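PDB 7ADK: lipoprotein from Mycoplasma mycoides subsp. capri, which is probably a serine-type protease of the PA (chymotrypsin-like) clan, belonging to a mycoplasma peptidase family whose substrates may be host immunoglobulins. Local coordinates for residues S198-N203 against G239-V244; T305-Y310 against V722-Y727; S728-D731 against E736-K739. All coordinates share one frame; numbering follows the deposited sequence.

Contact 1: S198-N203 against G239-V244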
ATOM      1  N   SER B 198      42.607   6.705  -4.231  1.00106.89           N
ATOM      2  CA  SER B 198      44.068   6.702  -4.090  1.00106.89           C
ATOM      3  C   SER B 198      44.804   6.184  -5.345  1.00106.89           C
ATOM      4  O   SER B 198      45.910   5.647  -5.242  1.00106.89           O
ATOM      5  CB  SER B 198      44.438   5.946  -2.812  1.00106.89           C
ATOM      6  OG  SER B 198      45.809   6.051  -2.503  1.00106.89           O
ATOM      7  N   SER B 199      44.201   6.326  -6.528  1.00107.68           N
ATOM      8  CA  SER B 199      44.797   5.977  -7.837  1.00107.68           C
ATOM      9  C   SER B 199      45.972   6.898  -8.245  1.00107.68           C
ATOM     10  O   SER B 199      46.448   7.718  -7.455  1.00107.68           O
ATOM     11  CB  SER B 199      43.687   5.941  -8.899  1.00107.68           C
ATOM     12  OG  SER B 199      43.000   7.173  -9.021  1.00107.68           O
ATOM     13  N   ASN B 200      46.488   6.766  -9.471  1.00108.60           N
ATOM     14  CA  ASN B 200      47.613   7.567  -9.977  1.00108.60           C
ATOM     15  C   ASN B 200      47.381   9.088  -9.830  1.00108.60           C
ATOM     16  O   ASN B 200      46.268   9.589  -9.986  1.00108.60           O
ATOM     17  CB  ASN B 200      47.933   7.166 -11.429  1.00108.60           C
ATOM     18  CG  ASN B 200      46.752   7.302 -12.373  1.00108.60           C
ATOM     19  OD1 ASN B 200      45.774   6.586 -12.269  1.00108.60           O
ATOM     20  ND2 ASN B 200      46.814   8.199 -13.319  1.00108.60           N
ATOM     21  N   SER B 201      48.441   9.832  -9.504  1.00111.52           N
ATOM     22  CA  SER B 201      48.360  11.164  -8.908  1.00111.52           C
ATOM     23  C   SER B 201      49.431  12.089  -9.496  1.00111.52           C
ATOM     24  O   SER B 201      50.454  11.620  -9.998  1.00111.52           O
ATOM     25  CB  SER B 201      48.506  11.031  -7.387  1.00111.52           C
ATOM     26  OG  SER B 201      47.394  10.369  -6.800  1.00111.52           O
ATOM     27  N   ILE B 202      49.203  13.399  -9.446  1.00109.50           N
ATOM     28  CA  ILE B 202      50.065  14.435 -10.034  1.00109.50           C
ATOM     29  C   ILE B 202      50.726  15.264  -8.921  1.00109.50           C
ATOM     30  O   ILE B 202      50.206  15.366  -7.813  1.00109.50           O
ATOM     31  CB  ILE B 202      49.278  15.247 -11.093  1.00109.50           C
ATOM     32  CG1 ILE B 202      48.768  14.355 -12.249  1.00109.50           C
ATOM     33  CG2 ILE B 202      50.069  16.421 -11.672  1.00109.50           C
ATOM     34  CD1 ILE B 202      49.826  13.651 -13.099  1.00109.50           C
ATOM     35  N   ASN B 203      51.927  15.777  -9.187  1.00115.39           N
ATOM     36  CA  ASN B 203      52.785  16.493  -8.240  1.00115.39           C
ATOM     37  C   ASN B 203      52.277  17.910  -7.869  1.00115.39           C
ATOM     38  O   ASN B 203      51.214  18.345  -8.301  1.00115.39           O
ATOM     39  CB  ASN B 203      54.212  16.520  -8.827  1.00115.39           C
ATOM     40  CG  ASN B 203      54.357  17.365 -10.086  1.00115.39           C
ATOM     41  OD1 ASN B 203      53.435  17.567 -10.857  1.00115.39           O
ATOM     42  ND2 ASN B 203      55.519  17.893 -10.326  1.00115.39           N
ATOM     43  N   GLY B 239      46.058  13.404 -21.484  1.00 99.42           N
ATOM     44  CA  GLY B 239      45.444  12.142 -21.052  1.00 99.42           C
ATOM     45  C   GLY B 239      44.318  12.280 -20.013  1.00 99.42           C
ATOM     46  O   GLY B 239      44.169  13.317 -19.369  1.00 99.42           O
ATOM     47  N   PHE B 240      43.561  11.208 -19.812  1.00 89.86           N
ATOM     48  CA  PHE B 240      42.516  11.022 -18.802  1.00 89.86           C
ATOM     49  C   PHE B 240      42.740   9.798 -17.920  1.00 89.86           C
ATOM     50  O   PHE B 240      43.112   8.735 -18.410  1.00 89.86           O
ATOM     51  CB  PHE B 240      41.158  10.802 -19.472  1.00 89.86           C
ATOM     52  CG  PHE B 240      40.361  11.975 -19.973  1.00 89.86           C
ATOM     53  CD1 PHE B 240      40.564  13.261 -19.456  1.00 89.86           C
ATOM     54  CD2 PHE B 240      39.275  11.723 -20.824  1.00 89.86           C
ATOM     55  CE1 PHE B 240      39.655  14.273 -19.765  1.00 89.86           C
ATOM     56  CE2 PHE B 240      38.365  12.736 -21.129  1.00 89.86           C
ATOM     57  CZ  PHE B 240      38.543  14.005 -20.565  1.00 89.86           C
ATOM     58  N   THR B 241      42.377   9.891 -16.644  1.00 87.64           N
ATOM     59  CA  THR B 241      42.306   8.740 -15.735  1.00 87.64           C
ATOM     60  C   THR B 241      40.849   8.437 -15.393  1.00 87.64           C
ATOM     61  O   THR B 241      40.180   9.245 -14.759  1.00 87.64           O
ATOM     62  CB  THR B 241      43.112   9.006 -14.456  1.00 87.64           C
ATOM     63  OG1 THR B 241      44.456   9.265 -14.771  1.00 87.64           O
ATOM     64  CG2 THR B 241      43.107   7.811 -13.519  1.00 87.64           C
ATOM     65  N   LEU B 242      40.367   7.248 -15.754  1.00 83.21           N
ATOM     66  CA  LEU B 242      39.043   6.724 -15.417  1.00 83.21           C
ATOM     67  C   LEU B 242      39.181   5.741 -14.240  1.00 83.21           C
ATOM     68  O   LEU B 242      39.960   4.797 -14.357  1.00 83.21           O
ATOM     69  CB  LEU B 242      38.465   6.070 -16.677  1.00 83.21           C
ATOM     70  CG  LEU B 242      37.121   5.361 -16.458  1.00 83.21           C
ATOM     71  CD1 LEU B 242      36.176   5.674 -17.609  1.00 83.21           C
ATOM     72  CD2 LEU B 242      37.284   3.848 -16.386  1.00 83.21           C
ATOM     73  N   PRO B 243      38.515   5.952 -13.097  1.00 86.54           N
ATOM     74  CA  PRO B 243      38.740   5.185 -11.867  1.00 86.54           C
ATOM     75  C   PRO B 243      37.799   3.983 -11.677  1.00 86.54           C
ATOM     76  O   PRO B 243      36.682   3.973 -12.186  1.00 86.54           O
ATOM     77  CB  PRO B 243      38.524   6.195 -10.754  1.00 86.54           C
ATOM     78  CG  PRO B 243      37.387   7.017 -11.325  1.00 86.54           C
ATOM     79  CD  PRO B 243      37.708   7.114 -12.806  1.00 86.54           C
ATOM     80  N   VAL B 244      38.218   3.007 -10.867  1.00 91.30           N
ATOM     81  CA  VAL B 244      37.456   1.776 -10.568  1.00 91.30           C
ATOM     82  C   VAL B 244      37.654   1.257  -9.127  1.00 91.30           C
ATOM     83  O   VAL B 244      37.086   0.243  -8.727  1.00 91.30           O
ATOM     84  CB  VAL B 244      37.783   0.722 -11.643  1.00 91.30           C
ATOM     85  CG1 VAL B 244      39.188   0.149 -11.480  1.00 91.30           C
ATOM     86  CG2 VAL B 244      36.765  -0.413 -11.727  1.00 91.30           C
TER
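Asn-200 and Thr-241 mark the nearest approach of two irregular loop backbones, with 7.9 Å between the CA atom of Asn-200 and the CA atom of Thr-241. At that spacing the main chains form no hydrogen bond with each other. The side chains cross the gap from opposite directions. Asn-200 ND2 donates to Thr-241 OG1 at 3.0 Å, with an N-H...O angle of 154°. The hydroxyl oxygen sits 16° out of the amide plane. The other branch of Thr-241, CG2, lies beside Asn-200 OD1, so the amide meets both the polar and the apolar arm of the threonine. With chi1 of -59°, Thr-241 holds OG1 beside its own backbone N and sends CG2 anti to that N. Within 198-203, Ser-201 OG donates to Ser-199 O (2.9 Å), which links the residues on either side of Asn-200. Behind Thr-241 the loop faces the fold. Phe-240 O accepts a hydrogen bond from Gln-527 NE2, and Leu-242 packs on Phe-716 of helix 715-719. Contact 1 therefore joins a surface loop to an anchored one through a single neutral amide-to-hydroxyl bond. Thr-241 OG1 is the acceptor in it, and the link should depend little on pH.

Contact 2: T305-Y310 against V722-Y727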
ATOM      1  N   THR B 305      27.831 -15.606  -9.927  1.00152.40           N
ATOM      2  CA  THR B 305      28.743 -16.593  -9.333  1.00152.40           C
ATOM      3  C   THR B 305      30.166 -16.556  -9.886  1.00152.40           C
ATOM      4  O   THR B 305      31.085 -16.838  -9.119  1.00152.40           O
ATOM      5  CB  THR B 305      28.214 -18.024  -9.319  1.00152.40           C
ATOM      6  OG1 THR B 305      27.872 -18.519 -10.577  1.00152.40           O
ATOM      7  CG2 THR B 305      27.037 -18.172  -8.356  1.00152.40           C
ATOM      8  N   ILE B 306      30.404 -16.115 -11.125  1.00151.67           N
ATOM      9  CA  ILE B 306      31.754 -15.760 -11.604  1.00151.67           C
ATOM     10  C   ILE B 306      32.305 -14.561 -10.815  1.00151.67           C
ATOM     11  O   ILE B 306      33.432 -14.615 -10.322  1.00151.67           O
ATOM     12  CB  ILE B 306      31.755 -15.510 -13.131  1.00151.67           C
ATOM     13  CG1 ILE B 306      31.468 -16.828 -13.882  1.00151.67           C
ATOM     14  CG2 ILE B 306      33.095 -14.926 -13.607  1.00151.67           C
ATOM     15  CD1 ILE B 306      31.084 -16.635 -15.348  1.00151.67           C
ATOM     16  N   TYR B 307      31.497 -13.520 -10.592  1.00153.79           N
ATOM     17  CA  TYR B 307      31.840 -12.396  -9.710  1.00153.79           C
ATOM     18  C   TYR B 307      32.142 -12.863  -8.272  1.00153.79           C
ATOM     19  O   TYR B 307      33.181 -12.514  -7.702  1.00153.79           O
ATOM     20  CB  TYR B 307      30.714 -11.352  -9.761  1.00153.79           C
ATOM     21  CG  TYR B 307      30.818 -10.275  -8.696  1.00153.79           C
ATOM     22  CD1 TYR B 307      30.214 -10.483  -7.442  1.00153.79           C
ATOM     23  CD2 TYR B 307      31.545  -9.096  -8.933  1.00153.79           C
ATOM     24  CE1 TYR B 307      30.350  -9.527  -6.422  1.00153.79           C
ATOM     25  CE2 TYR B 307      31.686  -8.136  -7.912  1.00153.79           C
ATOM     26  CZ  TYR B 307      31.084  -8.351  -6.655  1.00153.79           C
ATOM     27  OH  TYR B 307      31.200  -7.431  -5.661  1.00153.79           O
ATOM     28  N   LYS B 308      31.286 -13.723  -7.693  1.00153.82           N
ATOM     29  CA  LYS B 308      31.519 -14.353  -6.378  1.00153.82           C
ATOM     30  C   LYS B 308      32.809 -15.180  -6.356  1.00153.82           C
ATOM     31  O   LYS B 308      33.460 -15.211  -5.320  1.00153.82           O
ATOM     32  CB  LYS B 308      30.292 -15.171  -5.909  1.00153.82           C
ATOM     33  CG  LYS B 308      29.135 -14.272  -5.415  1.00153.82           C
ATOM     34  CD  LYS B 308      27.690 -14.782  -5.617  1.00153.82           C
ATOM     35  CE  LYS B 308      27.284 -16.051  -4.864  1.00153.82           C
ATOM     36  NZ  LYS B 308      25.837 -16.357  -5.008  1.00153.82           N
ATOM     37  N   ASP B 309      33.234 -15.799  -7.457  1.00157.04           N
ATOM     38  CA  ASP B 309      34.503 -16.536  -7.529  1.00157.04           C
ATOM     39  C   ASP B 309      35.750 -15.621  -7.508  1.00157.04           C
ATOM     40  O   ASP B 309      36.719 -15.895  -6.791  1.00157.04           O
ATOM     41  CB  ASP B 309      34.524 -17.443  -8.771  1.00157.04           C
ATOM     42  CG  ASP B 309      35.522 -18.595  -8.661  1.00157.04           C
ATOM     43  OD1 ASP B 309      36.023 -18.880  -7.551  1.00157.04           O
ATOM     44  OD2 ASP B 309      35.786 -19.250  -9.690  1.00157.04           O
ATOM     45  N   TYR B 310      35.723 -14.481  -8.208  1.00159.38           N
ATOM     46  CA  TYR B 310      36.771 -13.459  -8.059  1.00159.38           C
ATOM     47  C   TYR B 310      36.783 -12.866  -6.643  1.00159.38           C
ATOM     48  O   TYR B 310      37.855 -12.734  -6.048  1.00159.38           O
ATOM     49  CB  TYR B 310      36.637 -12.364  -9.125  1.00159.38           C
ATOM     50  CG  TYR B 310      36.844 -12.799 -10.566  1.00159.38           C
ATOM     51  CD1 TYR B 310      36.046 -12.244 -11.583  1.00159.38           C
ATOM     52  CD2 TYR B 310      37.875 -13.695 -10.907  1.00159.38           C
ATOM     53  CE1 TYR B 310      36.261 -12.595 -12.928  1.00159.38           C
ATOM     54  CE2 TYR B 310      38.076 -14.067 -12.249  1.00159.38           C
ATOM     55  CZ  TYR B 310      37.266 -13.520 -13.261  1.00159.38           C
ATOM     56  OH  TYR B 310      37.475 -13.886 -14.549  1.00159.38           O
ATOM     57  N   VAL B 722      28.107   2.634 -13.315  1.00 84.30           N
ATOM     58  CA  VAL B 722      27.257   2.492 -12.109  1.00 84.30           C
ATOM     59  C   VAL B 722      27.214   1.031 -11.651  1.00 84.30           C
ATOM     60  O   VAL B 722      27.109   0.118 -12.467  1.00 84.30           O
ATOM     61  CB  VAL B 722      25.835   3.082 -12.265  1.00 84.30           C
ATOM     62  CG1 VAL B 722      25.863   4.588 -12.486  1.00 84.30           C
ATOM     63  CG2 VAL B 722      25.001   2.443 -13.371  1.00 84.30           C
ATOM     64  N   GLY B 723      27.325   0.795 -10.343  1.00 88.82           N
ATOM     65  CA  GLY B 723      27.573  -0.534  -9.761  1.00 88.82           C
ATOM     66  C   GLY B 723      29.029  -1.026  -9.879  1.00 88.82           C
ATOM     67  O   GLY B 723      29.958  -0.222  -9.895  1.00 88.82           O
ATOM     68  N   LYS B 724      29.218  -2.352  -9.953  1.00 90.65           N
ATOM     69  CA  LYS B 724      30.517  -3.069  -9.896  1.00 90.65           C
ATOM     70  C   LYS B 724      31.275  -3.220 -11.236  1.00 90.65           C
ATOM     71  O   LYS B 724      32.500  -3.318 -11.255  1.00 90.65           O
ATOM     72  CB  LYS B 724      30.260  -4.445  -9.230  1.00 90.65           C
ATOM     73  CG  LYS B 724      29.563  -5.486 -10.133  1.00 90.65           C
ATOM     74  CD  LYS B 724      28.695  -6.518  -9.391  1.00 90.65           C
ATOM     75  CE  LYS B 724      27.376  -5.895  -8.906  1.00 90.65           C
ATOM     76  NZ  LYS B 724      26.359  -6.915  -8.556  1.00 90.65           N
ATOM     77  N   LYS B 725      30.526  -3.256 -12.335  1.00 88.31           N
ATOM     78  CA  LYS B 725      30.864  -3.736 -13.692  1.00 88.31           C
ATOM     79  C   LYS B 725      30.307  -2.771 -14.752  1.00 88.31           C
ATOM     80  O   LYS B 725      29.160  -2.355 -14.608  1.00 88.31           O
ATOM     81  CB  LYS B 725      30.308  -5.178 -13.760  1.00 88.31           C
ATOM     82  CG  LYS B 725      30.033  -5.812 -15.124  1.00 88.31           C
ATOM     83  CD  LYS B 725      31.269  -6.010 -16.011  1.00 88.31           C
ATOM     84  CE  LYS B 725      30.960  -6.848 -17.262  1.00 88.31           C
ATOM     85  NZ  LYS B 725      29.771  -6.370 -18.008  1.00 88.31           N
ATOM     86  N   LEU B 726      31.052  -2.405 -15.799  1.00 80.28           N
ATOM     87  CA  LEU B 726      30.524  -1.569 -16.891  1.00 80.28           C
ATOM     88  C   LEU B 726      29.545  -2.314 -17.815  1.00 80.28           C
ATOM     89  O   LEU B 726      29.576  -3.539 -17.920  1.00 80.28           O
ATOM     90  CB  LEU B 726      31.632  -0.817 -17.656  1.00 80.28           C
ATOM     91  CG  LEU B 726      32.490  -1.586 -18.679  1.00 80.28           C
ATOM     92  CD1 LEU B 726      33.065  -0.621 -19.701  1.00 80.28           C
ATOM     93  CD2 LEU B 726      33.666  -2.299 -18.032  1.00 80.28           C
ATOM     94  N   TYR B 727      28.654  -1.564 -18.465  1.00 76.64           N
ATOM     95  CA  TYR B 727      27.480  -2.083 -19.157  1.00 76.64           C
ATOM     96  C   TYR B 727      27.796  -2.864 -20.440  1.00 76.64           C
ATOM     97  O   TYR B 727      28.438  -2.349 -21.348  1.00 76.64           O
ATOM     98  CB  TYR B 727      26.528  -0.923 -19.433  1.00 76.64           C
ATOM     99  CG  TYR B 727      25.391  -1.237 -20.369  1.00 76.64           C
ATOM    100  CD1 TYR B 727      24.223  -1.857 -19.903  1.00 76.64           C
ATOM    101  CD2 TYR B 727      25.501  -0.874 -21.720  1.00 76.64           C
ATOM    102  CE1 TYR B 727      23.145  -2.060 -20.780  1.00 76.64           C
ATOM    103  CE2 TYR B 727      24.425  -1.056 -22.598  1.00 76.64           C
ATOM    104  CZ  TYR B 727      23.237  -1.639 -22.122  1.00 76.64           C
ATOM    105  OH  TYR B 727      22.194  -1.798 -22.966  1.00 76.64           O
TER
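Lys-725 NZ, one residue after the lysine that meets Tyr-307 across the contact, is gripped by two oxygens. It donates to Leu-726 O at 2.8 Å, approaching that carbonyl almost head-on (C=O...N angle 176°). It is also hydrogen-bonded to Ser-728 OG. The ammonium group thus ties 722-727 to the start of the beta hairpin formed by strands 727-730 and 737-747. The contact itself is a CH-pi contact between this loop and helix 299-313. Lys-724 puts its CD methylene over one face of the Tyr-307 ring, with CG near CE2. Lys-724 CD is 4.0 Å from the Tyr-307 ring centroid and 22° off the normal, displaced toward the rim that carries CE2 and CD2. Tyr-307 has CG anti to its backbone N (chi1 169°), which carries the ring out from the helix toward the loop. The lysine chain bends at its third torsion. This leaves Lys-724 NZ over the middle of the Tyr-307 ring but farther from it than CD; at 5.2 Å from the centroid of that ring the cation-pi attraction is weak at most. Both residues lie on the surface, and no hydrogen bond crosses between the segments. Both segments have further partners. Thr-305, on the same helix, packs on helix 402-412. Tyr-727 stacks on Phe-537, and its OH bonds to Ser-449 OG. Across the contact, the closest approach is Lys-724 CD to Tyr-307 CE2, at 3.7 Å.

Contact 3: S728-D731 against E736-K739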
ATOM      1  N   SER B 728      27.284  -4.092 -20.542  1.00 80.64           N
ATOM      2  CA  SER B 728      27.358  -4.942 -21.735  1.00 80.64           C
ATOM      3  C   SER B 728      26.035  -5.001 -22.481  1.00 80.64           C
ATOM      4  O   SER B 728      24.986  -5.248 -21.885  1.00 80.64           O
ATOM      5  CB  SER B 728      27.760  -6.366 -21.367  1.00 80.64           C
ATOM      6  OG  SER B 728      29.026  -6.383 -20.777  1.00 80.64           O
ATOM      7  N   LEU B 729      26.081  -4.866 -23.802  1.00 79.61           N
ATOM      8  CA  LEU B 729      24.954  -5.125 -24.681  1.00 79.61           C
ATOM      9  C   LEU B 729      25.348  -6.114 -25.779  1.00 79.61           C
ATOM     10  O   LEU B 729      26.359  -5.961 -26.460  1.00 79.61           O
ATOM     11  CB  LEU B 729      24.421  -3.790 -25.211  1.00 79.61           C
ATOM     12  CG  LEU B 729      23.211  -3.893 -26.143  1.00 79.61           C
ATOM     13  CD1 LEU B 729      21.996  -4.480 -25.444  1.00 79.61           C
ATOM     14  CD2 LEU B 729      22.861  -2.512 -26.653  1.00 79.61           C
ATOM     15  N   LYS B 730      24.528  -7.145 -25.947  1.00 92.17           N
ATOM     16  CA  LYS B 730      24.656  -8.153 -26.999  1.00 92.17           C
ATOM     17  C   LYS B 730      24.161  -7.578 -28.324  1.00 92.17           C
ATOM     18  O   LYS B 730      23.011  -7.178 -28.440  1.00 92.17           O
ATOM     19  CB  LYS B 730      23.909  -9.421 -26.557  1.00 92.17           C
ATOM     20  CG  LYS B 730      24.296 -10.691 -27.298  1.00 92.17           C
ATOM     21  CD  LYS B 730      23.789 -11.938 -26.601  1.00 92.17           C
ATOM     22  CE  LYS B 730      24.287 -13.222 -27.251  1.00 92.17           C
ATOM     23  NZ  LYS B 730      23.991 -14.420 -26.461  1.00 92.17           N
ATOM     24  N   ASP B 731      25.020  -7.521 -29.326  1.00 99.17           N
ATOM     25  CA  ASP B 731      24.681  -7.039 -30.666  1.00 99.17           C
ATOM     26  C   ASP B 731      24.082  -8.159 -31.535  1.00 99.17           C
ATOM     27  O   ASP B 731      24.406  -9.327 -31.364  1.00 99.17           O
ATOM     28  CB  ASP B 731      25.915  -6.403 -31.300  1.00 99.17           C
ATOM     29  CG  ASP B 731      25.644  -5.714 -32.636  1.00 99.17           C
ATOM     30  OD1 ASP B 731      26.597  -5.581 -33.431  1.00 99.17           O
ATOM     31  OD2 ASP B 731      24.500  -5.277 -32.888  1.00 99.17           O
ATOM     32  N   GLU B 736      29.532 -10.488 -31.257  1.00100.41           N
ATOM     33  CA  GLU B 736      29.846 -10.664 -29.833  1.00100.41           C
ATOM     34  C   GLU B 736      29.076  -9.665 -28.938  1.00100.41           C
ATOM     35  O   GLU B 736      28.495  -8.703 -29.433  1.00100.41           O
ATOM     36  CB  GLU B 736      31.373 -10.498 -29.700  1.00100.41           C
ATOM     37  CG  GLU B 736      32.050 -11.053 -28.445  1.00100.41           C
ATOM     38  CD  GLU B 736      32.235 -12.566 -28.462  1.00100.41           C
ATOM     39  OE1 GLU B 736      33.307 -13.055 -28.080  1.00100.41           O
ATOM     40  OE2 GLU B 736      31.326 -13.290 -28.855  1.00100.41           O
ATOM     41  N   VAL B 737      29.098  -9.826 -27.613  1.00 91.14           N
ATOM     42  CA  VAL B 737      28.806  -8.718 -26.691  1.00 91.14           C
ATOM     43  C   VAL B 737      29.834  -7.598 -26.841  1.00 91.14           C
ATOM     44  O   VAL B 737      30.994  -7.848 -27.177  1.00 91.14           O
ATOM     45  CB  VAL B 737      28.728  -9.141 -25.211  1.00 91.14           C
ATOM     46  CG1 VAL B 737      27.642 -10.168 -24.953  1.00 91.14           C
ATOM     47  CG2 VAL B 737      30.037  -9.658 -24.644  1.00 91.14           C
ATOM     48  N   LYS B 738      29.425  -6.363 -26.544  1.00 82.27           N
ATOM     49  CA  LYS B 738      30.315  -5.205 -26.445  1.00 82.27           C
ATOM     50  C   LYS B 738      30.010  -4.408 -25.183  1.00 82.27           C
ATOM     51  O   LYS B 738      28.854  -4.322 -24.769  1.00 82.27           O
ATOM     52  CB  LYS B 738      30.225  -4.396 -27.743  1.00 82.27           C
ATOM     53  CG  LYS B 738      31.204  -3.225 -27.789  1.00 82.27           C
ATOM     54  CD  LYS B 738      31.232  -2.604 -29.184  1.00 82.27           C
ATOM     55  CE  LYS B 738      32.096  -1.352 -29.195  1.00 82.27           C
ATOM     56  NZ  LYS B 738      32.174  -0.762 -30.523  1.00 82.27           N
ATOM     57  N   LYS B 739      31.060  -3.892 -24.543  1.00 81.35           N
ATOM     58  CA  LYS B 739      31.017  -3.090 -23.309  1.00 81.35           C
ATOM     59  C   LYS B 739      30.967  -1.599 -23.629  1.00 81.35           C
ATOM     60  O   LYS B 739      31.590  -1.172 -24.597  1.00 81.35           O
ATOM     61  CB  LYS B 739      32.226  -3.404 -22.412  1.00 81.35           C
ATOM     62  CG  LYS B 739      32.331  -4.878 -22.013  1.00 81.35           C
ATOM     63  CD  LYS B 739      33.552  -5.146 -21.131  1.00 81.35           C
ATOM     64  CE  LYS B 739      33.809  -6.645 -21.024  1.00 81.35           C
ATOM     65  NZ  LYS B 739      34.941  -6.975 -20.148  1.00 81.35           N
TER
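Lys-730 and Val-737 face each other as a non-hydrogen-bonded pair in an antiparallel beta hairpin. Lys-730 CB lies 4.1 Å from Val-737 CG1. The next atom, Lys-730 CG, is also 4.1 Å from Val-737 CG1. A chi1 of -161° swings Lys-730 CG away from its own N, and the rest of the chain runs out extended. CD, CE and NZ lead away from 736-739, so only the root of the lysine packs on the valine.

Ser-728 and Lys-739 form the other non-hydrogen-bonded pair on this face, where Ser-728 OG lies 3.8 Å from Lys-739 CG. The polar partner of that hydroxyl is Lys-725 NZ. Between these pairs, Leu-729 and Lys-738 make the hydrogen-bonded pair and point to the other face. Leu-729 N donates to Lys-738 O at 3.0 Å, and Lys-738 N returns a bond to Leu-729 O at 3.1 Å. Lys-738 O also receives a CA-H...O contact from Ser-728 CA.

Leu-729 is buried against a wall that includes His-508 and Thr-510. At the turn, Asp-731 OD1 accepts a hydrogen bond from Asn-735 ND2. The two strands are thus joined by paired backbone bonds, while their side chains add aliphatic contacts. Lys-730 and Lys-739 contribute methylene groups, and no salt bridge joins 728-731 to 736-739.

Overall arrangement
Along the chain the three contacts come in series: contact 1, then contact 2, then contact 3. The centre of contact 1, which links two loops that precede strand 289-293, lies about 28 Å from the centre of the chain. Its centre is about 22 Å from that of contact 2 and about 27 Å from that of contact 3. Contacts 2 and 3 are closer, with centres about 16 Å apart, and they touch where Leu-726 packs on Lys-739. Segment 722-727 runs directly into strand 727-730, at the edge of the mixed sheet. Both fall in the DUF31 peptidase region and join helix 299-313 to its hairpin, while contact 1 ties surface loops earlier in the chain.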